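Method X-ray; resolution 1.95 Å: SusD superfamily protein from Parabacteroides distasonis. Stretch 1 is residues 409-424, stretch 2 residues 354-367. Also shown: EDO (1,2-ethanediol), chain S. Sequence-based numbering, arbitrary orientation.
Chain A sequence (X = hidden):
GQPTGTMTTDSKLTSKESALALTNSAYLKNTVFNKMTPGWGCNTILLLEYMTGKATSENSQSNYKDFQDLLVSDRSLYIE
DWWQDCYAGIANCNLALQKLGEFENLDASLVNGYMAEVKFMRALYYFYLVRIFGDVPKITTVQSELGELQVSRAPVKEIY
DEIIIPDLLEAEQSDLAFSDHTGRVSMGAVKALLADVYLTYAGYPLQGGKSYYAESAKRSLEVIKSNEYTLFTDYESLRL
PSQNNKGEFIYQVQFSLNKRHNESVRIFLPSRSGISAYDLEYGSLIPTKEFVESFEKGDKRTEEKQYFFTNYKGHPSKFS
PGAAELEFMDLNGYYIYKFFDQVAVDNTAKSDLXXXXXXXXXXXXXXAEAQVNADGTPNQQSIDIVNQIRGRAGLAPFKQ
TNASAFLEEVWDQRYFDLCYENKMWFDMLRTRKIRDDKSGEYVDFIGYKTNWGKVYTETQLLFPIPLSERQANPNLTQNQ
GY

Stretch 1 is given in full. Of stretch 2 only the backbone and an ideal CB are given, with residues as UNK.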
# COMPACT_ATOMS: atom_id res chain seq x y z
N GLU A 409 -7.12 19.44 -4.37
CA GLU A 409 -8.08 18.58 -5.10
C GLU A 409 -7.45 17.24 -5.48
O GLU A 409 -8.14 16.22 -5.41
CB GLU A 409 -8.62 19.28 -6.35
CG GLU A 409 -9.53 18.41 -7.23
CD GLU A 409 -10.79 17.94 -6.53
OE1 GLU A 409 -11.24 18.56 -5.54
OE2 GLU A 409 -11.36 16.95 -7.00
N VAL A 410 -6.17 17.24 -5.88
CA VAL A 410 -5.42 15.97 -6.15
C VAL A 410 -5.36 15.14 -4.87
O VAL A 410 -5.69 13.96 -4.86
CB VAL A 410 -4.00 16.26 -6.67
CG1 VAL A 410 -3.16 14.99 -6.74
CG2 VAL A 410 -4.07 16.98 -8.04
N TRP A 411 -4.99 15.79 -3.76
CA TRP A 411 -5.02 15.14 -2.46
C TRP A 411 -6.41 14.58 -2.17
O TRP A 411 -6.53 13.41 -1.77
CB TRP A 411 -4.60 16.09 -1.35
CG TRP A 411 -3.15 16.43 -1.31
CD1 TRP A 411 -2.10 15.80 -1.97
CD2 TRP A 411 -2.56 17.48 -0.56
NE1 TRP A 411 -0.92 16.40 -1.65
CE2 TRP A 411 -1.17 17.45 -0.80
CE3 TRP A 411 -3.08 18.47 0.29
CZ2 TRP A 411 -0.28 18.35 -0.20
CZ3 TRP A 411 -2.19 19.37 0.89
CH2 TRP A 411 -0.81 19.30 0.63
N ASP A 412 -7.46 15.38 -2.41
CA ASP A 412 -8.82 14.91 -2.17
C ASP A 412 -9.10 13.60 -2.91
O ASP A 412 -9.60 12.61 -2.32
CB ASP A 412 -9.87 15.95 -2.57
CG ASP A 412 -10.14 17.02 -1.49
OD1 ASP A 412 -9.46 17.09 -0.43
OD2 ASP A 412 -11.07 17.82 -1.73
N GLN A 413 -8.78 13.58 -4.20
CA GLN A 413 -9.02 12.38 -4.98
C GLN A 413 -8.16 11.20 -4.52
O GLN A 413 -8.59 10.06 -4.65
CB GLN A 413 -8.92 12.63 -6.49
CG GLN A 413 -9.92 13.65 -7.00
CD GLN A 413 -11.34 13.38 -6.54
OE1 GLN A 413 -11.76 12.22 -6.49
NE2 GLN A 413 -12.09 14.42 -6.20
N ARG A 414 -6.98 11.46 -3.96
CA ARG A 414 -6.19 10.41 -3.37
C ARG A 414 -6.93 9.81 -2.16
O ARG A 414 -6.99 8.59 -2.02
CB ARG A 414 -4.81 10.91 -2.96
CG ARG A 414 -3.90 11.20 -4.17
CD ARG A 414 -2.47 11.53 -3.72
NE ARG A 414 -1.87 10.32 -3.18
CZ ARG A 414 -1.40 9.32 -3.90
NH1 ARG A 414 -1.34 9.39 -5.22
NH2 ARG A 414 -0.93 8.25 -3.28
N TYR A 415 -7.46 10.67 -1.28
CA TYR A 415 -8.21 10.19 -0.13
C TYR A 415 -9.46 9.41 -0.60
O TYR A 415 -9.70 8.28 -0.17
CB TYR A 415 -8.67 11.33 0.78
CG TYR A 415 -7.64 11.79 1.80
CD1 TYR A 415 -6.47 12.46 1.42
CD2 TYR A 415 -7.86 11.62 3.16
CE1 TYR A 415 -5.55 12.93 2.36
CE2 TYR A 415 -6.96 12.08 4.10
CZ TYR A 415 -5.82 12.74 3.71
OH TYR A 415 -4.94 13.16 4.67
N PHE A 416 -10.21 10.02 -1.50
CA PHE A 416 -11.50 9.47 -1.89
C PHE A 416 -11.40 8.24 -2.77
O PHE A 416 -12.22 7.32 -2.59
CB PHE A 416 -12.38 10.51 -2.54
CG PHE A 416 -12.74 11.70 -1.62
CD1 PHE A 416 -13.18 11.49 -0.30
CD2 PHE A 416 -12.68 12.99 -2.09
CE1 PHE A 416 -13.51 12.59 0.52
CE2 PHE A 416 -13.02 14.08 -1.28
CZ PHE A 416 -13.44 13.87 0.02
N ASP A 417 -10.47 8.23 -3.72
CA ASP A 417 -10.35 7.13 -4.68
C ASP A 417 -9.49 5.99 -4.19
O ASP A 417 -9.77 4.81 -4.48
CB ASP A 417 -9.81 7.63 -6.03
CG ASP A 417 -10.58 7.06 -7.21
OD1 ASP A 417 -11.80 7.31 -7.22
OD2 ASP A 417 -9.99 6.35 -8.07
N LEU A 418 -8.42 6.32 -3.45
CA LEU A 418 -7.50 5.31 -2.94
C LEU A 418 -7.70 4.89 -1.47
O LEU A 418 -6.83 4.25 -0.88
CB LEU A 418 -6.06 5.78 -3.16
CG LEU A 418 -5.78 6.33 -4.58
CD1 LEU A 418 -4.34 6.85 -4.66
CD2 LEU A 418 -6.02 5.22 -5.62
N CYS A 419 -8.83 5.24 -0.86
CA CYS A 419 -9.01 4.92 0.54
C CYS A 419 -8.91 3.43 0.84
O CYS A 419 -9.41 2.61 0.08
CB CYS A 419 -10.37 5.43 1.05
SG CYS A 419 -11.82 4.91 0.06
N TYR A 420 -8.28 3.13 1.98
CA TYR A 420 -8.14 1.79 2.52
C TYR A 420 -7.27 0.88 1.67
O TYR A 420 -7.39 -0.34 1.78
CB TYR A 420 -9.52 1.17 2.82
CG TYR A 420 -10.37 2.15 3.66
CD1 TYR A 420 -9.94 2.55 4.92
CD2 TYR A 420 -11.54 2.69 3.16
CE1 TYR A 420 -10.67 3.47 5.67
CE2 TYR A 420 -12.28 3.63 3.92
CZ TYR A 420 -11.83 4.00 5.17
OH TYR A 420 -12.54 4.91 5.95
N GLU A 421 -6.41 1.49 0.85
CA GLU A 421 -5.45 0.77 -0.02
C GLU A 421 -4.00 0.94 0.44
O GLU A 421 -3.07 0.71 -0.34
CB GLU A 421 -5.58 1.27 -1.47
CG GLU A 421 -6.88 0.95 -2.16
CD GLU A 421 -6.97 1.53 -3.61
OE1 GLU A 421 -6.03 1.37 -4.40
OE2 GLU A 421 -7.99 2.15 -3.94
N ASN A 422 -3.81 1.32 1.70
CA ASN A 422 -2.48 1.48 2.29
C ASN A 422 -1.67 2.59 1.64
O ASN A 422 -0.44 2.47 1.47
CB ASN A 422 -1.70 0.11 2.30
CG ASN A 422 -2.06 -0.82 3.50
OD1 ASN A 422 -1.38 -1.82 3.69
ND2 ASN A 422 -3.12 -0.52 4.25
N LYS A 423 -2.33 3.67 1.23
CA LYS A 423 -1.65 4.85 0.62
C LYS A 423 -1.75 6.12 1.45
O LYS A 423 -0.84 6.96 1.42
CB LYS A 423 -2.26 5.18 -0.76
CG LYS A 423 -2.20 4.06 -1.77
CD LYS A 423 -0.78 3.68 -2.11
CE LYS A 423 -0.76 2.45 -3.02
NZ LYS A 423 0.54 2.39 -3.68
N MSE A 424 -2.88 6.26 2.14
CA MSE A 424 -3.24 7.48 2.85
C MSE A 424 -2.22 7.81 3.98
O MSE A 424 -1.83 8.98 4.14
CB MSE A 424 -4.67 7.33 3.40
CG MSE A 424 -5.22 8.52 4.09
SE MSE A 424 -6.96 8.11 4.88
CE MSE A 424 -8.02 8.07 3.22
N UNK A 354 -6.46 -10.38 -5.92
CA UNK A 354 -5.12 -9.81 -5.66
C UNK A 354 -5.27 -8.56 -4.79
O UNK A 354 -6.37 -7.97 -4.73
CB UNK A 354 -4.40 -9.47 -6.97
N UNK A 355 -4.22 -8.21 -4.06
CA UNK A 355 -4.11 -6.93 -3.32
C UNK A 355 -3.09 -6.02 -4.02
O UNK A 355 -1.94 -6.41 -4.20
CB UNK A 355 -3.70 -7.17 -1.87
N UNK A 356 -3.51 -4.82 -4.40
CA UNK A 356 -2.61 -3.91 -5.11
C UNK A 356 -1.49 -3.30 -4.28
O UNK A 356 -1.69 -2.91 -3.14
CB UNK A 356 -3.43 -2.77 -5.72
N UNK A 357 -0.30 -3.24 -4.88
CA UNK A 357 0.79 -2.39 -4.39
C UNK A 357 0.82 -1.08 -5.22
O UNK A 357 0.90 -0.00 -4.64
CB UNK A 357 2.13 -3.12 -4.48
N UNK A 358 0.77 -1.19 -6.54
CA UNK A 358 0.58 -0.00 -7.42
C UNK A 358 -0.48 -0.29 -8.47
O UNK A 358 -0.44 -1.34 -9.11
CB UNK A 358 1.89 0.40 -8.10
N UNK A 359 -1.39 0.65 -8.66
CA UNK A 359 -2.34 0.64 -9.76
C UNK A 359 -2.30 1.99 -10.48
O UNK A 359 -1.79 2.96 -9.98
CB UNK A 359 -3.75 0.33 -9.26
N UNK A 360 -2.80 2.01 -11.70
CA UNK A 360 -2.70 3.19 -12.57
C UNK A 360 -3.32 4.45 -12.00
O UNK A 360 -2.75 5.55 -12.18
CB UNK A 360 -3.36 2.89 -13.92
N UNK A 361 -4.45 4.33 -11.30
CA UNK A 361 -5.06 5.55 -10.69
C UNK A 361 -4.09 6.30 -9.77
O UNK A 361 -3.98 7.53 -9.84
CB UNK A 361 -6.31 5.17 -9.89
N UNK A 362 -3.36 5.55 -8.94
CA UNK A 362 -2.34 6.09 -8.03
C UNK A 362 -1.25 6.79 -8.83
O UNK A 362 -0.87 7.90 -8.53
CB UNK A 362 -1.74 4.98 -7.17
N UNK A 363 -0.81 6.15 -9.91
CA UNK A 363 0.26 6.71 -10.73
C UNK A 363 -0.20 8.04 -11.38
O UNK A 363 0.57 8.98 -11.41
CB UNK A 363 0.68 5.70 -11.80
N UNK A 364 -1.41 8.08 -11.92
CA UNK A 364 -1.98 9.31 -12.47
C UNK A 364 -2.02 10.47 -11.44
O UNK A 364 -1.61 11.61 -11.72
CB UNK A 364 -3.39 9.03 -12.98
N UNK A 365 -2.49 10.17 -10.24
CA UNK A 365 -2.55 11.21 -9.20
C UNK A 365 -1.14 11.58 -8.73
O UNK A 365 -0.90 12.73 -8.40
CB UNK A 365 -3.39 10.74 -8.01
N UNK A 366 -0.19 10.64 -8.70
CA UNK A 366 1.22 10.97 -8.43
C UNK A 366 1.80 11.88 -9.50
O UNK A 366 2.55 12.79 -9.16
CB UNK A 366 2.06 9.69 -8.33
N UNK A 367 1.44 11.66 -10.77
CA UNK A 367 1.84 12.60 -11.83
C UNK A 367 1.28 14.01 -11.57
O UNK A 367 2.06 14.97 -11.59
CB UNK A 367 1.36 12.09 -13.19
C1 EDO S . -4.30 10.13 -19.35
O1 EDO S . -5.04 11.32 -19.66
C2 EDO S . -5.21 9.12 -18.66
O2 EDO S . -4.79 7.79 -19.00

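Position 354 lies beyond the reach of stretch 1, which therefore says nothing about its side chain; it is Asn-354. At 355 the backbone is extended and CA-to-CB runs sideways, with no atom of stretch 1 near the ideal CB. Only a long side chain could reach the loop at 420-422, and a broad ring would cover it well. Trp-355 does so, its ring edge meeting Tyr-420 O (3.4 Å from CH2) and Asn-422 CG (4.0 Å from CZ2). Water 1 accepts from Trp-355 NE1 (3.2 Å) and donates to Asn-422 OD1 (2.7 Å).

Position 356 points toward stretch 1 but at a distance, so many side chains would fit. Ser-356 contributes through its backbone: water 2 donates to Ser-356 O (2.5 Å) and Glu-421 O (2.9 Å). At the corner, 357 points away and is little constrained by stretch 1; Val-357 offers its carbonyl, and Lys-423 NZ donates to Val-357 O at 2.6 Å. Position 358 also points away, yet a long or aromatic side chain could bend back to the lysine. In Tyr-358, CE1 comes within 3.6 Å of Lys-423 NZ.

Position 359 points sideways, with the carboxylate of Glu-421 ahead and that of Asp-417 beyond; a long cation suits, lysine or arginine. Arg-359, at the helix N-cap, with chi2 and chi3 both t, forms a two-pronged salt bridge: NE donates to Glu-421 OE1 and NH2 to Glu-421 OE2, both at 2.8 Å. Leu-418 CD2 lies over one guanidinium face, 3.6 Å from NH2, while water 3 links Arg-359 NH2 (2.9 Å) to Asp-417 OD2 (2.7 Å).

Position 360 is out of reach, and Tyr-360 OH instead hydrogen-bonds EDO O2 (3.0 Å). Position 361 points toward Asp-417 and Leu-418, where a small or branched residue fits; Thr-361 places CG2 4.0 Å from Leu-418 CD2.

At 362 the ideal CB is 4.8 Å from Arg-414 NH1 and 4.9 Å from Lys-423 NZ. Two nearby cations favour a short acid. Asp-362 divides its carboxylate between them: OD1 accepts from Arg-414 NH1 and NH2, both at 3.0 Å, and OD2 from Lys-423 NZ at 2.8 Å.

Positions 363 and 364 point away and sideways, without contact, as Val-363 and Leu-364. Position 365 faces a hollow between Val-410 and Leu-418, suited to leucine, isoleucine or methionine. Leu-365 fills it as a knob, with CD2 4.2 Å from Val-410 CG1 and CD1 4.2 Å from Leu-418 CD1. Position 366 points away, and stretch 1 offers only Arg-414 NH1, 4.6 Å from the ideal CB, so many side chains would suit; the selenomethionine Met-366 brings CG within 3.6 Å of Arg-414 NH1. Position 367 is out of reach: Tyr-367.

Stretch 2, residues 354-367: NWSVYRYTDVLLMY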
# COMPACT_ATOMS: atom_id res chain seq x y z
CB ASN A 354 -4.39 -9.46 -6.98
CG ASN A 354 -3.68 -10.65 -7.61
OD1 ASN A 354 -3.81 -11.77 -7.14
ND2 ASN A 354 -2.92 -10.40 -8.70
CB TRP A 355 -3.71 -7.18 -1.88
CG TRP A 355 -3.43 -5.96 -1.04
CD1 TRP A 355 -2.19 -5.45 -0.74
CD2 TRP A 355 -4.38 -5.09 -0.42
NE1 TRP A 355 -2.32 -4.35 0.06
CE2 TRP A 355 -3.64 -4.10 0.27
CE3 TRP A 355 -5.78 -5.08 -0.33
CZ2 TRP A 355 -4.25 -3.10 1.01
CZ3 TRP A 355 -6.39 -4.08 0.42
CH2 TRP A 355 -5.62 -3.10 1.08
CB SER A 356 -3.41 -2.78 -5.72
OG SER A 356 -4.19 -3.30 -6.73
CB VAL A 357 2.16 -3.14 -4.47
CG1 VAL A 357 3.33 -2.22 -4.13
CG2 VAL A 357 2.14 -4.35 -3.56
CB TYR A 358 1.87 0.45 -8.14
CG TYR A 358 2.82 1.12 -7.20
CD1 TYR A 358 2.55 2.38 -6.71
CD2 TYR A 358 3.96 0.47 -6.74
CE1 TYR A 358 3.38 2.99 -5.79
CE2 TYR A 358 4.79 1.08 -5.82
CZ TYR A 358 4.49 2.34 -5.36
OH TYR A 358 5.28 2.93 -4.44
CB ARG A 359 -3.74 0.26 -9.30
CG ARG A 359 -4.47 1.28 -8.42
CD ARG A 359 -5.81 0.70 -8.08
NE ARG A 359 -6.65 1.51 -7.17
CZ ARG A 359 -7.73 2.20 -7.53
NH1 ARG A 359 -8.11 2.29 -8.81
NH2 ARG A 359 -8.49 2.81 -6.59
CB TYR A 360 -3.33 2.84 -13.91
CG TYR A 360 -3.07 3.77 -15.07
CD1 TYR A 360 -1.79 4.18 -15.38
CD2 TYR A 360 -4.10 4.11 -15.92
CE1 TYR A 360 -1.55 4.95 -16.49
CE2 TYR A 360 -3.87 4.89 -17.04
CZ TYR A 360 -2.61 5.30 -17.32
OH TYR A 360 -2.39 6.07 -18.40
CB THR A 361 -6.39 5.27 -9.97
OG1 THR A 361 -7.36 4.83 -10.91
CG2 THR A 361 -6.93 6.55 -9.26
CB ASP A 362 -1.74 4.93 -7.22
CG ASP A 362 -0.84 5.36 -6.05
OD1 ASP A 362 -0.59 6.57 -5.76
OD2 ASP A 362 -0.37 4.39 -5.38
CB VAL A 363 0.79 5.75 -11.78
CG1 VAL A 363 1.84 6.45 -12.68
CG2 VAL A 363 1.40 4.52 -11.10
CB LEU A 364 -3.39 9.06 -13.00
CG LEU A 364 -3.59 8.08 -14.17
CD1 LEU A 364 -5.01 8.16 -14.73
CD2 LEU A 364 -2.57 8.36 -15.26
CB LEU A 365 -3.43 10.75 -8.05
CG LEU A 365 -4.92 10.63 -8.41
CD1 LEU A 365 -5.65 9.86 -7.31
CD2 LEU A 365 -5.51 12.04 -8.56
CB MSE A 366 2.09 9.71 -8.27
CG MSE A 366 1.81 8.96 -6.99
SE MSE A 366 3.25 7.70 -6.62
CE MSE A 366 3.01 6.49 -8.09
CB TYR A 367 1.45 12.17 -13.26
CG TYR A 367 1.86 13.24 -14.28
CD1 TYR A 367 3.17 13.34 -14.75
CD2 TYR A 367 0.95 14.20 -14.72
CE1 TYR A 367 3.55 14.36 -15.64
CE2 TYR A 367 1.31 15.19 -15.62
CZ TYR A 367 2.62 15.26 -16.07
OH TYR A 367 2.98 16.25 -16.94
O HOH W 1 0.04 -3.23 1.84
O HOH W 2 -3.33 -1.20 -2.47
O HOH W 3 -10.80 3.74 -8.11
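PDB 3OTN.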